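Local coordinates for xylanase and alpha-amylase inhibitor protein (Scadoxus multiflorus, PDB 3MU7), which inhibits both xylanase and alpha-amylase, probably using a TIM-barrel scaffold of the glycosyl hydrolase family 18 type, at residues V7-S12 and S49-K54; S24-Y29 and F264-L269; V30-L35 and V68-S73; G55-I60 and F113-L118; D175-Q180 and A208-V213. All blocks are in the same frame, centred on the assembly; numbering follows the deposited sequence.

Interaction 1: V7-S12 and S49-K54; sequences VYWGQS and SGHSPK. With PO4 (phosphate ion), chain B.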
# COMPACT_ATOMS: atom_id res chain seq x y z
N VAL A 7 -1.30 -6.86 -0.43
CA VAL A 7 -1.07 -7.11 0.98
C VAL A 7 0.16 -6.35 1.47
O VAL A 7 1.16 -6.25 0.75
CB VAL A 7 -0.94 -8.65 1.27
CG1 VAL A 7 0.33 -9.24 0.69
CG2 VAL A 7 -1.05 -8.94 2.77
N TYR A 8 0.07 -5.80 2.67
CA TYR A 8 1.24 -5.21 3.31
C TYR A 8 2.11 -6.29 3.94
O TYR A 8 1.60 -7.22 4.56
CB TYR A 8 0.83 -4.19 4.36
CG TYR A 8 0.48 -2.83 3.78
CD1 TYR A 8 -0.82 -2.52 3.41
CD2 TYR A 8 1.47 -1.87 3.58
CE1 TYR A 8 -1.14 -1.27 2.88
CE2 TYR A 8 1.17 -0.62 3.06
CZ TYR A 8 -0.14 -0.33 2.70
OH TYR A 8 -0.48 0.90 2.19
N TRP A 9 3.41 -6.12 3.77
CA TRP A 9 4.42 -7.02 4.33
C TRP A 9 5.44 -6.16 5.06
O TRP A 9 5.66 -5.00 4.70
CB TRP A 9 5.08 -7.82 3.20
CG TRP A 9 6.05 -8.84 3.71
CD1 TRP A 9 5.77 -10.14 4.02
CD2 TRP A 9 7.44 -8.64 4.02
NE1 TRP A 9 6.91 -10.77 4.49
CE2 TRP A 9 7.94 -9.87 4.50
CE3 TRP A 9 8.31 -7.55 3.92
CZ2 TRP A 9 9.27 -10.03 4.90
CZ3 TRP A 9 9.63 -7.71 4.32
CH2 TRP A 9 10.10 -8.95 4.80
N GLY A 10 6.07 -6.72 6.10
CA GLY A 10 7.16 -6.05 6.78
C GLY A 10 6.87 -5.64 8.21
O GLY A 10 7.70 -5.00 8.85
N GLN A 11 5.69 -6.03 8.70
CA GLN A 11 5.16 -5.57 9.99
C GLN A 11 5.56 -6.39 11.21
O GLN A 11 5.24 -6.01 12.33
CB GLN A 11 3.62 -5.47 9.92
CG GLN A 11 3.11 -4.34 9.02
CD GLN A 11 3.41 -4.57 7.54
OE1 GLN A 11 3.02 -5.59 6.96
NE2 GLN A 11 4.09 -3.61 6.91
N SER A 12 6.27 -7.51 11.02
CA SER A 12 6.71 -8.30 12.16
C SER A 12 7.99 -9.05 11.86
O SER A 12 8.08 -9.74 10.84
CB SER A 12 5.65 -9.31 12.59
OG SER A 12 6.10 -10.02 13.74
N SER A 49 10.53 -3.78 10.60
CA SER A 49 10.41 -4.72 11.72
C SER A 49 11.61 -5.65 11.86
O SER A 49 11.46 -6.85 12.12
CB SER A 49 9.10 -5.51 11.62
OG SER A 49 8.00 -4.64 11.49
N GLY A 50 12.80 -5.09 11.69
CA GLY A 50 14.03 -5.84 11.90
C GLY A 50 14.47 -6.75 10.78
O GLY A 50 15.52 -7.36 10.88
N HIS A 51 13.69 -6.85 9.70
CA HIS A 51 14.10 -7.66 8.55
C HIS A 51 15.34 -7.05 7.91
O HIS A 51 15.49 -5.83 7.88
CB HIS A 51 12.99 -7.71 7.50
CG HIS A 51 11.73 -8.38 7.96
ND1 HIS A 51 11.70 -9.69 8.39
CD2 HIS A 51 10.46 -7.93 8.01
CE1 HIS A 51 10.45 -10.01 8.70
NE2 HIS A 51 9.68 -8.96 8.48
N SER A 52 16.23 -7.89 7.40
CA SER A 52 17.42 -7.39 6.71
C SER A 52 17.06 -6.74 5.37
O SER A 52 16.56 -7.42 4.48
CB SER A 52 18.40 -8.54 6.49
OG SER A 52 19.39 -8.15 5.55
N PRO A 53 17.33 -5.43 5.23
CA PRO A 53 16.97 -4.80 3.95
C PRO A 53 17.73 -5.40 2.77
O PRO A 53 17.13 -5.70 1.74
CB PRO A 53 17.34 -3.33 4.16
CG PRO A 53 17.30 -3.14 5.63
CD PRO A 53 17.77 -4.44 6.22
N LYS A 54 19.04 -5.60 2.91
CA LYS A 54 19.83 -6.17 1.82
C LYS A 54 19.34 -7.58 1.49
O LYS A 54 19.31 -7.98 0.33
CB LYS A 54 21.32 -6.17 2.15
CG LYS A 54 21.95 -4.78 2.31
CD LYS A 54 22.09 -4.06 0.97
CE LYS A 54 22.98 -2.82 1.11
NZ LYS A 54 23.26 -2.18 -0.21
P PO4 B . 14.71 -11.41 7.68
O1 PO4 B . 13.80 -11.27 8.87
O2 PO4 B . 14.92 -12.88 7.39
O3 PO4 B . 14.03 -10.79 6.49
O4 PO4 B . 16.03 -10.74 7.97
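Trp9 and His51 meet tip to tip, the six-membered ring of the indole and the imidazole forming an offset stack with centroids 4.4 Å apart and planes inclined by 23°. Trp9 CH2 rides over one face of the imidazole, displaced toward the rim, and lies 3.4 Å from His51 CD2. Trp9 CG is anti to the backbone N (chi1 -176°), and the indole extends from there to His51.

A hydrogen bond between the segments runs from Ser49 OG to Gly10 O, 2.7 Å long, in the carbonyl plane and on a lone pair. Gly10 has a positive phi, which suits a residue without CB. His51 ND1 gives a nearly straight bond to phosphate O1 (2.7 Å, 170°) at the ring edge, and Ser52 N holds phosphate O4 at 2.9 Å; the ion probably came from the crystallisation liquor. His51 NE2 is hydrogen-bonded to Glu15. An alanine in place of His51 would probably leave the outer end of the Trp9 indole without its stacking partner and Glu15 and the phosphate each short of a donor.

The segment 7-12 carries the end of strand 5-9, next to strand 29-37 in the barrel, with Trp9 packed on helix 18-23 and Ser256 of helix 256-262, while residues 49-54 lead into helix 56-65.

Interaction 2: S24-Y29 and F264-L269; sequences SGNYAY and FSNKIL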
# COMPACT_ATOMS: atom_id res chain seq x y z
N SER A 24 2.61 -17.97 -1.86
CA SER A 24 1.23 -18.34 -1.56
C SER A 24 0.36 -18.31 -2.82
O SER A 24 -0.63 -19.04 -2.91
CB SER A 24 0.63 -17.40 -0.52
OG SER A 24 0.32 -16.14 -1.09
N GLY A 25 0.72 -17.46 -3.78
CA GLY A 25 -0.08 -17.27 -4.99
C GLY A 25 -1.35 -16.48 -4.75
O GLY A 25 -2.21 -16.40 -5.63
N ASN A 26 -1.49 -15.89 -3.56
CA ASN A 26 -2.71 -15.17 -3.21
C ASN A 26 -2.72 -13.70 -3.59
O ASN A 26 -3.78 -13.07 -3.59
CB ASN A 26 -2.99 -15.29 -1.71
CG ASN A 26 -3.47 -16.66 -1.31
OD1 ASN A 26 -3.46 -17.59 -2.11
ND2 ASN A 26 -3.88 -16.79 -0.05
N TYR A 27 -1.54 -13.16 -3.91
CA TYR A 27 -1.38 -11.71 -3.99
C TYR A 27 -0.88 -11.23 -5.34
O TYR A 27 0.04 -11.82 -5.91
CB TYR A 27 -0.40 -11.23 -2.91
CG TYR A 27 -0.65 -11.81 -1.55
CD1 TYR A 27 0.26 -12.69 -0.97
CD2 TYR A 27 -1.81 -11.49 -0.84
CE1 TYR A 27 0.04 -13.22 0.28
CE2 TYR A 27 -2.03 -12.01 0.42
CZ TYR A 27 -1.10 -12.88 0.97
OH TYR A 27 -1.28 -13.42 2.22
N ALA A 28 -1.46 -10.13 -5.81
CA ALA A 28 -1.01 -9.46 -7.02
C ALA A 28 0.02 -8.38 -6.69
O ALA A 28 0.87 -8.05 -7.53
CB ALA A 28 -2.21 -8.85 -7.75
N TYR A 29 -0.07 -7.81 -5.49
CA TYR A 29 0.85 -6.78 -5.02
C TYR A 29 1.27 -7.14 -3.61
O TYR A 29 0.42 -7.51 -2.79
CB TYR A 29 0.18 -5.42 -4.89
CG TYR A 29 -0.24 -4.71 -6.14
CD1 TYR A 29 0.61 -3.79 -6.76
CD2 TYR A 29 -1.52 -4.88 -6.67
CE1 TYR A 29 0.22 -3.10 -7.90
CE2 TYR A 29 -1.92 -4.19 -7.81
CZ TYR A 29 -1.05 -3.30 -8.42
OH TYR A 29 -1.44 -2.62 -9.55
N PHE A 264 -7.32 -15.55 5.83
CA PHE A 264 -8.36 -14.69 5.26
C PHE A 264 -8.35 -14.72 3.73
O PHE A 264 -9.38 -14.96 3.10
CB PHE A 264 -8.17 -13.26 5.76
CG PHE A 264 -9.35 -12.35 5.52
CD1 PHE A 264 -10.21 -12.03 6.55
CD2 PHE A 264 -9.56 -11.77 4.27
CE1 PHE A 264 -11.28 -11.17 6.34
CE2 PHE A 264 -10.62 -10.91 4.06
CZ PHE A 264 -11.49 -10.61 5.10
N SER A 265 -7.18 -14.50 3.13
CA SER A 265 -7.10 -14.50 1.66
C SER A 265 -7.39 -15.88 1.07
O SER A 265 -8.02 -15.97 0.02
CB SER A 265 -5.78 -13.94 1.14
OG SER A 265 -4.69 -14.70 1.62
N ASN A 266 -6.94 -16.95 1.73
CA ASN A 266 -7.31 -18.31 1.30
C ASN A 266 -8.84 -18.46 1.24
O ASN A 266 -9.37 -18.98 0.26
CB ASN A 266 -6.71 -19.38 2.22
CG ASN A 266 -5.26 -19.71 1.87
OD1 ASN A 266 -4.77 -19.38 0.79
ND2 ASN A 266 -4.57 -20.37 2.80
N LYS A 267 -9.52 -17.96 2.27
CA LYS A 267 -10.99 -18.04 2.34
C LYS A 267 -11.68 -17.17 1.30
O LYS A 267 -12.68 -17.58 0.70
CB LYS A 267 -11.47 -17.67 3.75
CG LYS A 267 -11.05 -18.67 4.82
CD LYS A 267 -11.44 -18.19 6.20
CE LYS A 267 -10.81 -19.05 7.28
NZ LYS A 267 -11.06 -18.48 8.63
N ILE A 268 -11.15 -15.97 1.07
CA ILE A 268 -11.64 -15.08 0.01
C ILE A 268 -11.54 -15.77 -1.36
O ILE A 268 -12.47 -15.69 -2.16
CB ILE A 268 -10.85 -13.72 -0.02
CG1 ILE A 268 -11.22 -12.85 1.19
CG2 ILE A 268 -11.10 -12.97 -1.32
CD1 ILE A 268 -12.64 -12.26 1.18
N LEU A 269 -10.41 -16.44 -1.59
CA LEU A 269 -10.11 -17.04 -2.89
C LEU A 269 -10.65 -18.46 -3.07
O LEU A 269 -10.63 -18.99 -4.19
CB LEU A 269 -8.60 -17.01 -3.15
CG LEU A 269 -7.93 -15.64 -3.25
CD1 LEU A 269 -6.42 -15.78 -3.26
CD2 LEU A 269 -8.42 -14.87 -4.48
O HOH W 1 -2.30 -19.99 -0.72
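One side-chain amide, that of Asn26, ties the loop after helix 18-23 to helix 264-269, close to the C-terminus: Asn26 ND2 donates to Asn266 OD1 and to Ser265 OG. The first bond is 2.9 Å and almost straight (177°), with its acceptor in the amide plane of Asn26; seen from Asn266, however, the donor stands above the carbonyl plane, and the two amides are turned 80° apart. The second, from Asn26 ND2 to Ser265 OG, is 2.8 Å with the hydroxyl tilted out of the amide plane. With both acceptors gripping one nitrogen, rotation of the Asn26 amide is fixed, and its OD1 takes a bond from Lys271. Leu269 CD1 packs against the group 3.6 Å from Asn26 CG.

The backbone of Asn26 is held too: its N donates to Ser24 OG in an ST turn (3.1 Å). Asn26 CB lies over the centre of the Tyr27 ring. A water lies near both Ser24 O and Asn266 OD1, with more acceptors in reach than protons to give. Asp259 of helix 256-262 accepts from both Tyr27 OH and Ser265 OG. Through Ile5, strand 5-9 meets both Tyr27 and Ser265, and helix 264-269 also packs on helix 231-242.

Interaction 3: V30-L35 and V68-S73; sequences VIIGFL and VKVLLS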
# COMPACT_ATOMS: atom_id res chain seq x y z
N VAL A 30 2.56 -6.98 -3.33
CA VAL A 30 3.07 -7.02 -1.97
C VAL A 30 3.73 -5.68 -1.70
O VAL A 30 4.56 -5.21 -2.49
CB VAL A 30 4.04 -8.20 -1.72
CG1 VAL A 30 4.60 -8.13 -0.32
CG2 VAL A 30 3.32 -9.51 -1.90
N ILE A 31 3.31 -5.04 -0.61
CA ILE A 31 3.72 -3.69 -0.30
C ILE A 31 4.61 -3.74 0.94
O ILE A 31 4.14 -4.02 2.05
CB ILE A 31 2.51 -2.77 -0.03
CG1 ILE A 31 1.44 -2.91 -1.13
CG2 ILE A 31 2.99 -1.34 0.13
CD1 ILE A 31 0.07 -2.39 -0.70
N ILE A 32 5.90 -3.49 0.74
CA ILE A 32 6.85 -3.48 1.85
C ILE A 32 6.70 -2.19 2.64
O ILE A 32 6.88 -1.10 2.08
CB ILE A 32 8.30 -3.62 1.34
CG1 ILE A 32 8.51 -4.92 0.55
CG2 ILE A 32 9.27 -3.53 2.52
CD1 ILE A 32 9.78 -4.92 -0.27
N GLY A 33 6.36 -2.29 3.92
CA GLY A 33 6.26 -1.11 4.77
C GLY A 33 7.27 -1.17 5.90
O GLY A 33 7.45 -2.24 6.48
N PHE A 34 7.95 -0.07 6.24
CA PHE A 34 7.75 1.29 5.71
C PHE A 34 9.05 2.06 5.71
O PHE A 34 9.92 1.84 6.58
CB PHE A 34 6.77 2.08 6.60
CG PHE A 34 5.38 1.54 6.58
CD1 PHE A 34 4.50 1.91 5.57
CD2 PHE A 34 4.97 0.63 7.54
CE1 PHE A 34 3.22 1.37 5.52
CE2 PHE A 34 3.70 0.08 7.50
CZ PHE A 34 2.82 0.45 6.49
N LEU A 35 9.19 2.99 4.77
CA LEU A 35 10.15 4.08 4.93
C LEU A 35 9.43 5.10 5.80
O LEU A 35 8.67 5.94 5.30
CB LEU A 35 10.55 4.67 3.59
CG LEU A 35 11.75 5.63 3.66
CD1 LEU A 35 13.06 4.86 3.66
CD2 LEU A 35 11.73 6.64 2.52
N VAL A 68 4.33 -11.12 -9.16
CA VAL A 68 3.88 -10.25 -8.07
C VAL A 68 4.60 -8.91 -8.12
O VAL A 68 5.84 -8.86 -8.16
CB VAL A 68 4.10 -10.95 -6.71
CG1 VAL A 68 3.51 -10.11 -5.59
CG2 VAL A 68 3.48 -12.34 -6.70
N LYS A 69 3.84 -7.82 -8.12
CA LYS A 69 4.43 -6.49 -8.06
C LYS A 69 4.80 -6.16 -6.62
O LYS A 69 4.03 -6.42 -5.70
CB LYS A 69 3.47 -5.45 -8.62
CG LYS A 69 3.25 -5.56 -10.13
CD LYS A 69 2.39 -4.44 -10.67
CE LYS A 69 2.50 -4.35 -12.19
NZ LYS A 69 1.63 -3.27 -12.75
N VAL A 70 5.99 -5.60 -6.45
CA VAL A 70 6.51 -5.27 -5.13
C VAL A 70 6.72 -3.77 -5.02
O VAL A 70 7.46 -3.18 -5.81
CB VAL A 70 7.83 -6.01 -4.84
CG1 VAL A 70 8.30 -5.72 -3.43
CG2 VAL A 70 7.68 -7.52 -5.05
N LEU A 71 6.05 -3.16 -4.04
CA LEU A 71 6.11 -1.71 -3.83
C LEU A 71 6.79 -1.42 -2.51
O LEU A 71 6.79 -2.26 -1.60
CB LEU A 71 4.71 -1.11 -3.80
CG LEU A 71 3.73 -1.49 -4.91
CD1 LEU A 71 2.37 -0.85 -4.65
CD2 LEU A 71 4.24 -1.12 -6.27
N LEU A 72 7.36 -0.23 -2.40
CA LEU A 72 7.80 0.30 -1.12
C LEU A 72 6.80 1.34 -0.66
O LEU A 72 6.44 2.26 -1.41
CB LEU A 72 9.18 0.95 -1.21
CG LEU A 72 9.70 1.67 0.05
CD1 LEU A 72 9.92 0.69 1.20
CD2 LEU A 72 10.96 2.45 -0.26
N SER A 73 6.36 1.20 0.58
CA SER A 73 5.44 2.16 1.17
C SER A 73 6.18 3.20 2.00
O SER A 73 7.00 2.86 2.87
CB SER A 73 4.41 1.44 2.02
OG SER A 73 3.39 2.32 2.46
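Ile32 and Val70 interlock on one face of a parallel strand pair, CD1 of the isoleucine pushing up to Val70 CG1 at 3.6 Å. One step back, Val30 CG2 meets Val68 CG1 at 3.7 Å, so Val30 and Ile32 each touch the residue two behind their level partner, Val68 preceding the strand. Extension of Ile32 at chi2 (164°) carries its CD1 across the gap between strands.

The opposite face holds Ile31, Leu71 and Ser73. Ile31 CG2 drops onto Ser73 CB at 3.6 Å, while its CG1 branch only brushes Leu71 CD1. Gly33 leaves room beside Ser73 for the Phe34 ring, which a CB there would hit; Phe34 follows a cis peptide bond and brings CE1 to 3.2 Å from Ser73 OG, the hydroxyl lying at the ring edge. That hydroxyl is hydrogen-bonded to Asp122.

Backbone bonds lock the register from Val30 N to Lys69 O (2.8 Å) through to Leu35 N and Ser73 O (2.9 Å), and the strands run at 19° to each other. Helices 18-23 and 86-101 cover the valine and leucine face, whereas the Ile31 face looks toward Tyr8: neighbouring parallel strands with helices outside, as in a TIM barrel.

Interaction 4: G55-I60 and F113-L118; sequences GLEPQI and FGNAVL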
# COMPACT_ATOMS: atom_id res chain seq x y z
N GLY A 55 18.93 -8.32 2.52
CA GLY A 55 18.41 -9.68 2.36
C GLY A 55 17.11 -9.75 1.58
O GLY A 55 16.73 -10.81 1.09
N LEU A 56 16.42 -8.62 1.45
CA LEU A 56 15.21 -8.58 0.64
C LEU A 56 15.48 -8.69 -0.84
O LEU A 56 14.59 -9.11 -1.58
CB LEU A 56 14.38 -7.32 0.92
CG LEU A 56 13.78 -7.14 2.31
CD1 LEU A 56 12.82 -5.97 2.32
CD2 LEU A 56 13.09 -8.41 2.79
N GLU A 57 16.67 -8.31 -1.29
CA GLU A 57 16.97 -8.29 -2.71
C GLU A 57 16.52 -9.56 -3.47
O GLU A 57 15.71 -9.46 -4.40
CB GLU A 57 18.45 -7.99 -2.99
CG GLU A 57 18.76 -8.02 -4.48
CD GLU A 57 20.19 -7.73 -4.85
OE1 GLU A 57 20.99 -7.33 -3.98
OE2 GLU A 57 20.51 -7.88 -6.05
N PRO A 58 17.02 -10.76 -3.08
CA PRO A 58 16.61 -11.94 -3.85
C PRO A 58 15.14 -12.30 -3.68
O PRO A 58 14.54 -12.89 -4.57
CB PRO A 58 17.51 -13.06 -3.30
CG PRO A 58 17.90 -12.60 -1.95
CD PRO A 58 18.04 -11.11 -2.07
N GLN A 59 14.57 -11.92 -2.54
CA GLN A 59 13.16 -12.21 -2.27
C GLN A 59 12.24 -11.35 -3.13
O GLN A 59 11.23 -11.84 -3.65
CB GLN A 59 12.85 -12.01 -0.79
CG GLN A 59 13.72 -12.82 0.15
CD GLN A 59 13.12 -12.82 1.53
OE1 GLN A 59 12.04 -13.37 1.74
NE2 GLN A 59 13.78 -12.16 2.48
N ILE A 60 12.60 -10.08 -3.30
CA ILE A 60 11.89 -9.18 -4.20
C ILE A 60 11.93 -9.75 -5.62
O ILE A 60 10.90 -9.84 -6.30
CB ILE A 60 12.52 -7.77 -4.18
CG1 ILE A 60 12.27 -7.08 -2.84
CG2 ILE A 60 11.97 -6.92 -5.31
CD1 ILE A 60 13.26 -5.96 -2.52
N PHE A 113 17.78 -2.11 -0.61
CA PHE A 113 17.38 -3.47 -1.02
C PHE A 113 18.31 -3.99 -2.12
O PHE A 113 17.91 -4.80 -2.96
CB PHE A 113 15.93 -3.47 -1.51
CG PHE A 113 14.90 -3.06 -0.52
CD1 PHE A 113 15.17 -3.06 0.86
CD2 PHE A 113 13.65 -2.64 -0.96
CE1 PHE A 113 14.18 -2.66 1.77
CE2 PHE A 113 12.67 -2.22 -0.05
CZ PHE A 113 12.93 -2.24 1.32
N GLY A 114 19.56 -3.53 -2.11
CA GLY A 114 20.52 -3.99 -3.10
C GLY A 114 20.13 -3.61 -4.52
O GLY A 114 19.58 -2.55 -4.76
N ASN A 115 20.42 -4.50 -5.45
CA ASN A 115 20.19 -4.24 -6.87
C ASN A 115 18.77 -4.54 -7.37
O ASN A 115 18.50 -4.47 -8.56
CB ASN A 115 21.23 -4.96 -7.72
CG ASN A 115 22.63 -4.44 -7.48
OD1 ASN A 115 22.81 -3.35 -6.93
ND2 ASN A 115 23.63 -5.21 -7.88
N ALA A 116 17.87 -4.88 -6.44
CA ALA A 116 16.46 -5.00 -6.78
C ALA A 116 15.92 -3.67 -7.29
O ALA A 116 16.37 -2.59 -6.86
CB ALA A 116 15.67 -5.46 -5.58
N VAL A 117 14.98 -3.74 -8.22
CA VAL A 117 14.29 -2.57 -8.74
C VAL A 117 12.81 -2.81 -8.47
O VAL A 117 12.22 -3.76 -8.99
CB VAL A 117 14.55 -2.35 -10.24
CG1 VAL A 117 13.74 -1.16 -10.75
CG2 VAL A 117 16.04 -2.14 -10.51
N LEU A 118 12.23 -1.94 -7.66
CA LEU A 118 10.84 -2.10 -7.24
C LEU A 118 9.86 -1.68 -8.31
O LEU A 118 10.21 -0.97 -9.26
CB LEU A 118 10.58 -1.31 -5.95
CG LEU A 118 11.42 -1.68 -4.74
CD1 LEU A 118 10.90 -0.93 -3.54
CD2 LEU A 118 11.40 -3.18 -4.48
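Leu56 and Phe113 lie side by side, with Leu56 CD1 over one face of the phenyl ring in a CH-pi contact, 3.6 Å from Phe113 CE1. Ile60 comes in at about a right angle to the same side chain, its CD1 3.7 Å from Phe113 CD2, and also reaches Ala116 CB. The other branch, Ile60 CG2, touches Leu118 CD2 at 3.9 Å.

Glu57 supplies the polar part: CG is anti to the backbone N (chi1 178°) and the extended chain beyond it reaches the type II' turn of residues 113-116, where Asn115 N gives a weak 3.2 Å bond to Glu57 OE1. The positive phi of Gly114 favours glycine here, and a CB would collide with that carboxylate oxygen.

In the next shell, Lys61 forms a salt bridge with Glu57 OE2, and Arg111 NE donates to Gly114 O. An alanine in place of Glu57 would probably leave Asn115 N without this acceptor and Lys61 without its mate. Phe100 of helix 86-101 meets Phe113 edge-to-face. Helix 56-65 thus packs against the loop that precedes strand 120-125, with Leu56 and Phe113 both touching Ile32 of strand 29-37, and Leu118 reaching Val70 and Leu72 of strand 69-76.

Interaction 5: D175-Q180 and A208-V213; sequences DAIWVQ and ARTDKV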
# COMPACT_ATOMS: atom_id res chain seq x y z
N ASP A 175 -2.05 5.26 -9.76
CA ASP A 175 -2.50 4.13 -10.56
C ASP A 175 -3.56 3.32 -9.84
O ASP A 175 -4.44 2.74 -10.47
CB ASP A 175 -1.31 3.24 -10.89
CG ASP A 175 -0.28 3.97 -11.72
OD1 ASP A 175 -0.56 4.22 -12.91
OD2 ASP A 175 0.78 4.32 -11.18
N ALA A 176 -3.45 3.27 -8.51
CA ALA A 176 -4.40 2.54 -7.69
C ALA A 176 -4.40 3.14 -6.31
O ALA A 176 -3.41 3.72 -5.86
CB ALA A 176 -4.04 1.07 -7.60
N ILE A 177 -5.54 3.02 -5.64
CA ILE A 177 -5.60 3.35 -4.23
C ILE A 177 -6.26 2.20 -3.50
O ILE A 177 -7.11 1.51 -4.05
CB ILE A 177 -6.34 4.68 -3.97
CG1 ILE A 177 -7.85 4.53 -4.15
CG2 ILE A 177 -5.73 5.82 -4.79
CD1 ILE A 177 -8.62 5.75 -3.77
N TRP A 178 -5.82 1.95 -2.27
CA TRP A 178 -6.49 1.01 -1.37
C TRP A 178 -6.96 1.82 -0.18
O TRP A 178 -6.15 2.38 0.57
CB TRP A 178 -5.60 -0.16 -0.93
CG TRP A 178 -4.16 -0.02 -1.32
CD1 TRP A 178 -3.21 0.71 -0.67
CD2 TRP A 178 -3.52 -0.59 -2.46
NE1 TRP A 178 -2.01 0.62 -1.34
CE2 TRP A 178 -2.18 -0.17 -2.45
CE3 TRP A 178 -3.96 -1.43 -3.50
CZ2 TRP A 178 -1.26 -0.56 -3.43
CZ3 TRP A 178 -3.05 -1.80 -4.49
CH2 TRP A 178 -1.71 -1.38 -4.44
N VAL A 179 -8.27 1.89 -0.04
CA VAL A 179 -8.88 2.66 1.03
C VAL A 179 -8.92 1.80 2.30
O VAL A 179 -9.35 0.65 2.25
CB VAL A 179 -10.30 3.10 0.64
CG1 VAL A 179 -10.94 3.91 1.74
CG2 VAL A 179 -10.28 3.90 -0.67
N GLN A 180 -8.48 2.38 3.42
CA GLN A 180 -8.49 1.66 4.68
C GLN A 180 -9.88 1.66 5.30
O GLN A 180 -10.25 2.61 6.00
CB GLN A 180 -7.50 2.28 5.66
CG GLN A 180 -6.06 2.32 5.18
CD GLN A 180 -5.18 3.00 6.19
OE1 GLN A 180 -5.09 2.55 7.34
NE2 GLN A 180 -4.54 4.09 5.80
N ALA A 208 -13.04 9.06 -6.53
CA ALA A 208 -11.58 8.98 -6.50
C ALA A 208 -11.03 8.96 -7.91
O ALA A 208 -11.43 8.14 -8.73
CB ALA A 208 -11.14 7.76 -5.73
N ARG A 209 -10.10 9.88 -8.19
CA ARG A 209 -9.56 10.01 -9.54
C ARG A 209 -8.40 9.05 -9.74
O ARG A 209 -7.23 9.42 -9.78
CB ARG A 209 -9.18 11.46 -9.82
CG ARG A 209 -10.36 12.42 -9.75
CD ARG A 209 -9.99 13.79 -10.27
NE ARG A 209 -9.92 13.79 -11.72
CZ ARG A 209 -9.07 14.53 -12.45
NH1 ARG A 209 -8.18 15.34 -11.87
NH2 ARG A 209 -9.12 14.45 -13.77
N THR A 210 -8.76 7.78 -9.85
CA THR A 210 -7.80 6.70 -10.07
C THR A 210 -8.50 5.61 -10.88
O THR A 210 -9.72 5.47 -10.81
CB THR A 210 -7.28 6.13 -8.72
OG1 THR A 210 -6.29 5.13 -8.97
CG2 THR A 210 -8.40 5.50 -7.90
N ASP A 211 -7.71 4.84 -11.63
CA ASP A 211 -8.27 3.75 -12.42
C ASP A 211 -8.75 2.58 -11.57
O ASP A 211 -9.64 1.84 -11.99
CB ASP A 211 -7.25 3.25 -13.45
CG ASP A 211 -6.98 4.25 -14.57
OD1 ASP A 211 -7.82 5.14 -14.81
OD2 ASP A 211 -5.92 4.11 -15.21
N LYS A 212 -8.17 2.39 -10.39
CA LYS A 212 -8.46 1.22 -9.56
C LYS A 212 -8.58 1.60 -8.08
O LYS A 212 -7.66 2.12 -7.52
CB LYS A 212 -7.35 0.19 -9.72
CG LYS A 212 -7.25 -0.46 -11.14
CD LYS A 212 -8.56 -1.15 -11.59
CE LYS A 212 -8.68 -1.30 -13.14
NZ LYS A 212 -9.30 -2.53 -13.57
N VAL A 213 -9.72 1.28 -7.52
CA VAL A 213 -9.94 1.44 -6.09
C VAL A 213 -10.08 0.05 -5.48
O VAL A 213 -10.93 -0.76 -5.90
CB VAL A 213 -11.19 2.31 -5.77
CG1 VAL A 213 -11.32 2.52 -4.26
CG2 VAL A 213 -11.14 3.65 -6.49
O HOH W 2 -2.78 3.51 -14.24
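Ile177 takes chi1 74°, which sets CG1 between its backbone N and carbonyl carbon, and chi2 174° then extends CD1 beyond it toward residues 208-213. There CD1 meets Ala208 CB at 3.8 Å, and CG1 lies 3.9 Å from Thr210 CG2, the methyl that itself sits between backbone N and carbonyl carbon. Ile177 and Val213 lie side by side and point the same way, their CG1 atoms 4.0 Å apart. Val213 CG1 touches a second strand residue as well, Val179 CG2, so one methyl lies against two side chains of strand 176-180.

The backbone follows the same parallel course. Ile177 N donates to Lys212 O at 3.0 Å and 163°, and the same carbonyl oxygen receives a CA-H contact from Ala176 CA at 3.3 Å. This is where strand 213-218 begins to pair with strand 176-180, two adjacent parallel strands of the TIM barrel; the chain between them passes through helix 195-207, a beta-alpha-beta crossover whose Trp204 covers Ile177 and Val179 and whose Trp201 covers Val213.

Thr210 OG1 is hydrogen-bonded to Phe174 O, tying the loop to the residue before Asp175. At the rim a water donates to Asp175 OD1 (2.7 Å) and more weakly to Asp211 OD2. Asp175 is also engaged through OD2, in a salt bridge with Arg144 and a bond from Leu152 N.

Interactions 1, 3 and 5 belong to one curled sheet, and interaction 3 sits nearest the middle of the chain, about 7 Å from its centre. Strand 5-9 of interaction 1 pairs with strand 29-37 of interaction 3, where Trp9 N meets Ile31 O at 2.8 Å. Interaction 5 lies across the barrel, its centre about 24 Å from that of interaction 1; its Trp178 CZ2 reaches Ile31 CD1 of interaction 3 at 3.5 Å. Interaction 4 backs onto interaction 3, Leu118 CD1 to Leu72 CB being 3.5 Å, and Leu56 CD2 touches Trp9 CH2, near the phosphate. Interaction 2 encloses interactions 3, 4 and 5 along the chain, bringing residues 264-269 back to 24-29.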